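Local coordinates for protein homocitrate synthase (Sulfolobus acidocaldarius, PDB 6KTQ) that catalyses the aldol-type condensation of 2-oxoglutarate with acetyl-CoA to homocitrate, the first step of lysine biosynthesis through alpha-aminoadipate, at residues R344-D349 with K354-D359; A174-L179 with R209-D214. All blocks are in the same frame, centred on the assembly; numbering follows the deposited sequence.

Contact 1 of 2, residues R344-D349 with K354-D359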
loop_
_atom_site.group_PDB
_atom_site.type_symbol
_atom_site.label_atom_id
_atom_site.label_comp_id
_atom_site.label_asym_id
_atom_site.label_seq_id
_atom_site.Cartn_x
_atom_site.Cartn_y
_atom_site.Cartn_z
ATOM N N ARG A 344 9.867 -3.492 35.487
ATOM C CA ARG A 344 8.991 -4.625 35.694
ATOM C C ARG A 344 8.907 -4.910 37.178
ATOM O O ARG A 344 9.683 -4.383 37.989
ATOM C CB ARG A 344 9.516 -5.867 34.960
ATOM C CG ARG A 344 10.792 -6.490 35.559
ATOM C CD ARG A 344 11.244 -7.704 34.750
ATOM N NE ARG A 344 11.443 -7.318 33.361
ATOM C CZ ARG A 344 12.542 -6.745 32.887
ATOM N NH1 ARG A 344 13.591 -6.548 33.689
ATOM N NH2 ARG A 344 12.611 -6.383 31.599
ATOM N N ASP A 345 7.946 -5.740 37.526
ATOM C CA ASP A 345 7.816 -6.204 38.882
ATOM C C ASP A 345 7.125 -7.549 38.788
ATOM O O ASP A 345 6.658 -7.943 37.709
ATOM C CB ASP A 345 6.997 -5.187 39.693
ATOM C CG ASP A 345 7.131 -5.365 41.206
ATOM O OD1 ASP A 345 7.959 -6.162 41.679
ATOM O OD2 ASP A 345 6.382 -4.696 41.928
ATOM N N TYR A 346 7.069 -8.263 39.906
ATOM C CA TYR A 346 6.214 -9.412 39.998
ATOM C C TYR A 346 5.548 -9.501 41.365
ATOM O O TYR A 346 6.029 -8.939 42.337
ATOM C CB TYR A 346 6.943 -10.690 39.604
ATOM C CG TYR A 346 8.071 -11.079 40.502
ATOM C CD1 TYR A 346 7.823 -11.779 41.695
ATOM C CD2 TYR A 346 9.373 -10.769 40.177
ATOM C CE1 TYR A 346 8.867 -12.155 42.546
ATOM C CE2 TYR A 346 10.430 -11.139 41.017
ATOM C CZ TYR A 346 10.167 -11.830 42.210
ATOM O OH TYR A 346 11.189 -12.179 43.066
ATOM N N VAL A 347 4.415 -10.179 41.422
ATOM C CA VAL A 347 3.680 -10.317 42.676
ATOM C C VAL A 347 3.743 -11.778 43.110
ATOM O O VAL A 347 4.018 -12.634 42.288
ATOM C CB VAL A 347 2.207 -9.851 42.581
ATOM C CG1 VAL A 347 2.121 -8.337 42.459
ATOM C CG2 VAL A 347 1.466 -10.526 41.439
ATOM N N ILE A 348 3.453 -12.044 44.390
ATOM C CA ILE A 348 3.451 -13.398 44.923
ATOM C C ILE A 348 2.147 -13.676 45.648
ATOM O O ILE A 348 1.780 -12.959 46.567
ATOM C CB ILE A 348 4.657 -13.637 45.854
ATOM C CG1 ILE A 348 5.933 -13.662 45.026
ATOM C CG2 ILE A 348 4.515 -14.957 46.627
ATOM C CD1 ILE A 348 7.172 -13.628 45.863
ATOM N N ASP A 349 1.452 -14.715 45.201
ATOM C CA ASP A 349 0.236 -15.209 45.832
ATOM C C ASP A 349 0.157 -16.703 45.557
ATOM O O ASP A 349 1.169 -17.291 45.188
ATOM C CB ASP A 349 -0.993 -14.412 45.366
ATOM C CG ASP A 349 -1.329 -14.590 43.887
ATOM O OD1 ASP A 349 -0.765 -15.496 43.203
ATOM O OD2 ASP A 349 -2.220 -13.797 43.439
ATOM N N LYS A 354 8.415 -21.855 42.858
ATOM C CA LYS A 354 9.686 -21.875 43.593
ATOM C C LYS A 354 10.700 -20.839 43.082
ATOM O O LYS A 354 11.331 -20.139 43.896
ATOM C CB LYS A 354 10.225 -23.324 43.615
ATOM C CG LYS A 354 11.638 -23.565 43.137
ATOM C CD LYS A 354 11.921 -25.043 42.844
ATOM C CE LYS A 354 12.199 -25.284 41.347
ATOM N NZ LYS A 354 11.111 -24.860 40.394
ATOM N N HIS A 355 10.827 -20.675 41.765
ATOM C CA HIS A 355 11.775 -19.673 41.233
ATOM C C HIS A 355 11.448 -18.248 41.666
ATOM O O HIS A 355 12.355 -17.462 41.996
ATOM C CB HIS A 355 11.924 -19.783 39.700
ATOM C CG HIS A 355 12.478 -21.103 39.246
ATOM N ND1 HIS A 355 13.778 -21.498 39.502
ATOM C CD2 HIS A 355 11.907 -22.125 38.570
ATOM C CE1 HIS A 355 13.978 -22.706 39.011
ATOM N NE2 HIS A 355 12.861 -23.103 38.426
ATOM N N ALA A 356 10.165 -17.903 41.665
ATOM C CA ALA A 356 9.745 -16.573 42.057
ATOM C C ALA A 356 10.002 -16.357 43.537
ATOM O O ALA A 356 10.507 -15.309 43.939
ATOM C CB ALA A 356 8.271 -16.379 41.774
ATOM N N VAL A 357 9.635 -17.348 44.346
ATOM C CA VAL A 357 9.820 -17.225 45.803
ATOM C C VAL A 357 11.325 -17.136 46.127
ATOM O O VAL A 357 11.746 -16.243 46.890
ATOM C CB VAL A 357 9.093 -18.362 46.546
ATOM C CG1 VAL A 357 9.500 -18.404 47.997
ATOM C CG2 VAL A 357 7.584 -18.185 46.436
ATOM N N LYS A 358 12.142 -17.995 45.502
ATOM C CA LYS A 358 13.594 -17.940 45.684
ATOM C C LYS A 358 14.142 -16.588 45.318
ATOM O O LYS A 358 14.970 -16.035 46.052
ATOM C CB LYS A 358 14.344 -18.994 44.854
ATOM C CG LYS A 358 14.289 -20.395 45.409
ATOM C CD LYS A 358 15.190 -21.375 44.642
ATOM C CE LYS A 358 14.789 -22.822 44.942
ATOM N NZ LYS A 358 15.940 -23.774 45.030
ATOM N N ASP A 359 13.692 -16.049 44.182
ATOM C CA ASP A 359 14.208 -14.765 43.719
ATOM C C ASP A 359 13.917 -13.631 44.705
ATOM O O ASP A 359 14.780 -12.805 44.951
ATOM C CB ASP A 359 13.652 -14.394 42.345
ATOM C CG ASP A 359 14.227 -13.101 41.842
ATOM O OD1 ASP A 359 15.413 -13.090 41.510
ATOM O OD2 ASP A 359 13.526 -12.095 41.850
#

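Contact 2 of 2, residues A174-L179 with R209-D214. With SO4 (sulfate ion), chain J.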
loop_
_atom_site.group_PDB
_atom_site.type_symbol
_atom_site.label_atom_id
_atom_site.label_comp_id
_atom_site.label_asym_id
_atom_site.label_seq_id
_atom_site.Cartn_x
_atom_site.Cartn_y
_atom_site.Cartn_z
ATOM N N ALA A 174 -22.451 7.625 7.397
ATOM C CA ALA A 174 -22.987 8.466 6.353
ATOM C C ALA A 174 -23.007 7.740 5.021
ATOM O O ALA A 174 -22.238 6.817 4.792
ATOM C CB ALA A 174 -22.164 9.730 6.215
ATOM N N ASP A 175 -23.881 8.209 4.137
ATOM C CA ASP A 175 -23.872 7.783 2.731
ATOM C C ASP A 175 -22.505 8.127 2.137
ATOM O O ASP A 175 -22.091 9.278 2.154
ATOM C CB ASP A 175 -24.993 8.508 1.971
ATOM C CG ASP A 175 -25.046 8.098 0.496
ATOM O OD1 ASP A 175 -24.148 8.490 -0.287
ATOM O OD2 ASP A 175 -25.937 7.321 0.169
ATOM N N TYR A 176 -21.778 7.131 1.645
ATOM C CA TYR A 176 -20.428 7.357 1.170
ATOM C C TYR A 176 -20.332 8.298 -0.051
ATOM O O TYR A 176 -19.419 9.115 -0.148
ATOM C CB TYR A 176 -19.733 6.028 0.874
ATOM C CG TYR A 176 -18.257 6.186 0.633
ATOM C CD1 TYR A 176 -17.436 6.738 1.603
ATOM C CD2 TYR A 176 -17.663 5.767 -0.563
ATOM C CE1 TYR A 176 -16.084 6.907 1.370
ATOM C CE2 TYR A 176 -16.303 5.924 -0.793
ATOM C CZ TYR A 176 -15.518 6.477 0.170
ATOM O OH TYR A 176 -14.159 6.633 -0.035
ATOM N N GLN A 177 -21.282 8.182 -0.966
ATOM C CA GLN A 177 -21.368 9.124 -2.070
ATOM C C GLN A 177 -21.511 10.548 -1.565
ATOM O O GLN A 177 -20.884 11.469 -2.088
ATOM C CB GLN A 177 -22.562 8.801 -2.963
ATOM C CG GLN A 177 -22.257 9.050 -4.419
ATOM C CD GLN A 177 -21.124 8.166 -4.888
ATOM O OE1 GLN A 177 -20.226 8.606 -5.619
ATOM N NE2 GLN A 177 -21.138 6.914 -4.438
ATOM N N TYR A 178 -22.348 10.730 -0.551
ATOM C CA TYR A 178 -22.529 12.060 0.028
ATOM C C TYR A 178 -21.260 12.531 0.702
ATOM O O TYR A 178 -20.823 13.659 0.495
ATOM C CB TYR A 178 -23.703 12.084 1.000
ATOM C CG TYR A 178 -23.977 13.471 1.541
ATOM C CD1 TYR A 178 -24.327 14.541 0.678
ATOM C CD2 TYR A 178 -23.918 13.726 2.903
ATOM C CE1 TYR A 178 -24.579 15.803 1.178
ATOM C CE2 TYR A 178 -24.184 14.976 3.404
ATOM C CZ TYR A 178 -24.517 16.017 2.555
ATOM O OH TYR A 178 -24.776 17.259 3.100
ATOM N N LEU A 179 -20.636 11.655 1.490
ATOM C CA LEU A 179 -19.344 11.991 2.086
ATOM C C LEU A 179 -18.348 12.520 1.049
ATOM O O LEU A 179 -17.642 13.493 1.296
ATOM C CB LEU A 179 -18.759 10.784 2.838
ATOM C CG LEU A 179 -17.394 11.008 3.479
ATOM C CD1 LEU A 179 -17.437 12.162 4.460
ATOM C CD2 LEU A 179 -16.936 9.728 4.164
ATOM N N ARG A 209 -9.020 0.862 6.885
ATOM C CA ARG A 209 -7.868 0.985 6.003
ATOM C C ARG A 209 -8.269 1.289 4.557
ATOM O O ARG A 209 -7.672 2.157 3.903
ATOM C CB ARG A 209 -7.045 -0.303 6.042
ATOM C CG ARG A 209 -5.794 -0.241 5.172
ATOM C CD ARG A 209 -5.134 -1.601 5.036
ATOM N NE ARG A 209 -4.469 -1.736 3.738
ATOM C CZ ARG A 209 -5.103 -1.962 2.579
ATOM N NH1 ARG A 209 -4.393 -2.052 1.454
ATOM N NH2 ARG A 209 -6.443 -2.087 2.524
ATOM N N GLU A 210 -9.290 0.580 4.113
ATOM C CA GLU A 210 -9.863 0.730 2.791
ATOM C C GLU A 210 -10.425 2.109 2.618
ATOM O O GLU A 210 -10.262 2.716 1.562
ATOM C CB GLU A 210 -11.001 -0.273 2.591
ATOM C CG GLU A 210 -10.528 -1.701 2.473
ATOM C CD GLU A 210 -11.639 -2.712 2.603
ATOM O OE1 GLU A 210 -12.830 -2.348 2.761
ATOM O OE2 GLU A 210 -11.311 -3.903 2.569
ATOM N N LEU A 211 -11.115 2.587 3.651
ATOM C CA LEU A 211 -11.765 3.894 3.604
ATOM C C LEU A 211 -10.723 4.978 3.384
ATOM O O LEU A 211 -10.845 5.817 2.483
ATOM C CB LEU A 211 -12.582 4.135 4.890
ATOM C CG LEU A 211 -13.136 5.549 5.133
ATOM C CD1 LEU A 211 -14.111 5.962 4.058
ATOM C CD2 LEU A 211 -13.811 5.636 6.501
ATOM N N PHE A 212 -9.661 4.947 4.166
ATOM C CA PHE A 212 -8.637 5.970 4.052
ATOM C C PHE A 212 -7.752 5.831 2.808
ATOM O O PHE A 212 -7.255 6.834 2.285
ATOM C CB PHE A 212 -7.805 6.026 5.324
ATOM C CG PHE A 212 -8.496 6.776 6.429
ATOM C CD1 PHE A 212 -9.411 6.142 7.236
ATOM C CD2 PHE A 212 -8.260 8.127 6.612
ATOM C CE1 PHE A 212 -10.083 6.840 8.240
ATOM C CE2 PHE A 212 -8.907 8.834 7.603
ATOM C CZ PHE A 212 -9.827 8.184 8.418
ATOM N N LYS A 213 -7.521 4.595 2.376
ATOM C CA LYS A 213 -6.825 4.364 1.113
ATOM C C LYS A 213 -7.628 5.025 -0.016
ATOM O O LYS A 213 -7.075 5.771 -0.799
ATOM C CB LYS A 213 -6.692 2.867 0.865
ATOM C CG LYS A 213 -5.587 2.446 -0.066
ATOM C CD LYS A 213 -5.374 0.937 0.074
ATOM C CE LYS A 213 -4.968 0.297 -1.240
ATOM N NZ LYS A 213 -3.669 0.865 -1.690
ATOM N N ASP A 214 -8.923 4.747 -0.072
ATOM C CA ASP A 214 -9.801 5.353 -1.080
ATOM C C ASP A 214 -9.818 6.878 -1.002
ATOM O O ASP A 214 -9.528 7.547 -2.001
ATOM C CB ASP A 214 -11.207 4.784 -1.002
ATOM C CG ASP A 214 -12.079 5.201 -2.186
ATOM O OD1 ASP A 214 -11.645 5.056 -3.335
ATOM O OD2 ASP A 214 -13.207 5.656 -1.980
HETATM S S SO4 J . -1.162 -1.314 0.229
HETATM O O1 SO4 J . 0.296 -1.145 0.020
HETATM O O2 SO4 J . -1.418 -2.277 1.324
HETATM O O3 SO4 J . -1.729 -0.002 0.587
HETATM O O4 SO4 J . -1.823 -1.782 -1.013
#

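Contact 1 of 2, residues R344-D349 with K354-D359
With CG lying between its backbone N and carbonyl carbon (chi1 65°), Tyr346 sends its ring from the strand toward the helix that follows, where Asp359 extends its carboxylate with CG opposite the backbone N (chi1 -178°) to meet the phenol. The unit is a short strand, a connection and a helix, within the homocitrate synthase post-HMGL region; strand 345-346 pairs in parallel with strand 315-316, and the opening turns of helix 354-364 pack back against it. The phenol OH of Tyr346 donates a hydrogen bond of 2.6 Å to OD2 of Asp359. That oxygen lies in the plane of the ring, at its edge, and is approached through its anti lone pair, away from OD1. Ring and carboxylate planes are turned 52° from each other, so the two groups meet obliquely and do not stack. One turn earlier on the helix, Ala356 adds an apolar touch, its CB 4.3 Å from CE1 of Tyr346. Two residues further along the chain from Tyr346, Ile348 also turns toward the helix, and its CG2 reaches CG2 of Val357 at 4.5 Å, a loose apolar touch between branched side chains. Helix 319-327 contributes Val322, which touches both Tyr346 and Ala356, while Ile380 of helix 370-381 meets Ile348 and Val357. The contact therefore joins the strand and the residue two places beyond Tyr346 to three helices, with a single side-chain hydrogen bond next to apolar contacts. Asp345, next to the tyrosine, takes a weak bond from the backbone N of Tyr346 to its own OD1. Near the phenol, the carbonyl O of Ala356 lies obliquely to the ring, 3.3 Å from OH of Tyr346.

Contact 2 of 2, residues A174-L179 with R209-D214
Tyr176 and Leu211 mark the nearest backbone approach, 9.6 Å between their CA atoms, too wide for main-chain contact, so side chains bridge the first turn of helix 176-189 and the middle of helix 205-218. These are successive outer helices of the TIM-barrel catalytic domain. The ring of Tyr176, its CG trans to the backbone N (chi1 -169°), reaches across the gap until OH donates a hydrogen bond to OD2 of Asp214, modelled at 2.4 Å, so short that its exact length is doubtful. OD2 lies at the ring edge and in its plane, while the carboxylate is turned 41° from the ring. The other oxygen of Asp214, OD1, forms a salt bridge with Arg218, one turn on. Beside the phenol, CD1 of Leu211 comes within 3.5 Å of CE1 of Tyr176, the two side chains running past each other in opposite directions. Asp175 caps helix 176-189: as N-cap residue its OD1 accepts from N of Tyr178 at 2.9 Å.

On another side of helix 205-218, Arg209 and Lys213 hold a sulfate that is probably a crystallisation additive. NH1 of Arg209 donates to O2 of the sulfate over 3.0 Å in a fairly straight bond (164°), the anion lying at the edge of the guanidinium, and NZ of Lys213 reaches O3 of the sulfate at 3.1 Å. Arg209 NH2 of the second subunit binds the same ion, and the two Arg209 side chains pack together. An alanine at Arg209 is likely to leave the sulfate with a weaker grip and remove this arginine packing between subunits. Inward, Leu211 and Phe212 rest on Ile196 of strand 193-198. Of the flanking helices, 235-244 meets Phe212 through Ala242, and 143-159 packs on Tyr178.

Overall arrangement
Contact 2 comes first along the chain, in the TIM-barrel catalytic domain, and contact 1 follows in the post-HMGL region. Their centres lie 51 Å apart, on opposite sides of the centre of the chain, and their nearest atoms are about 32 Å from each other; they share no helix, strand or sheet. Contact 2 links two outer helices around the parallel barrel strands, with the side chain of Leu211 about 13 Å from the bound 2-oxoglutarate, whereas contact 1 lies far from the zinc and ligand sites, in a separate two-stranded sheet and its helix. One thus belongs to the barrel that carries the active site, the other to the C-terminal region beyond it, as locally independent pieces of packing; contact 2 reaches the subunit interface, through Arg209.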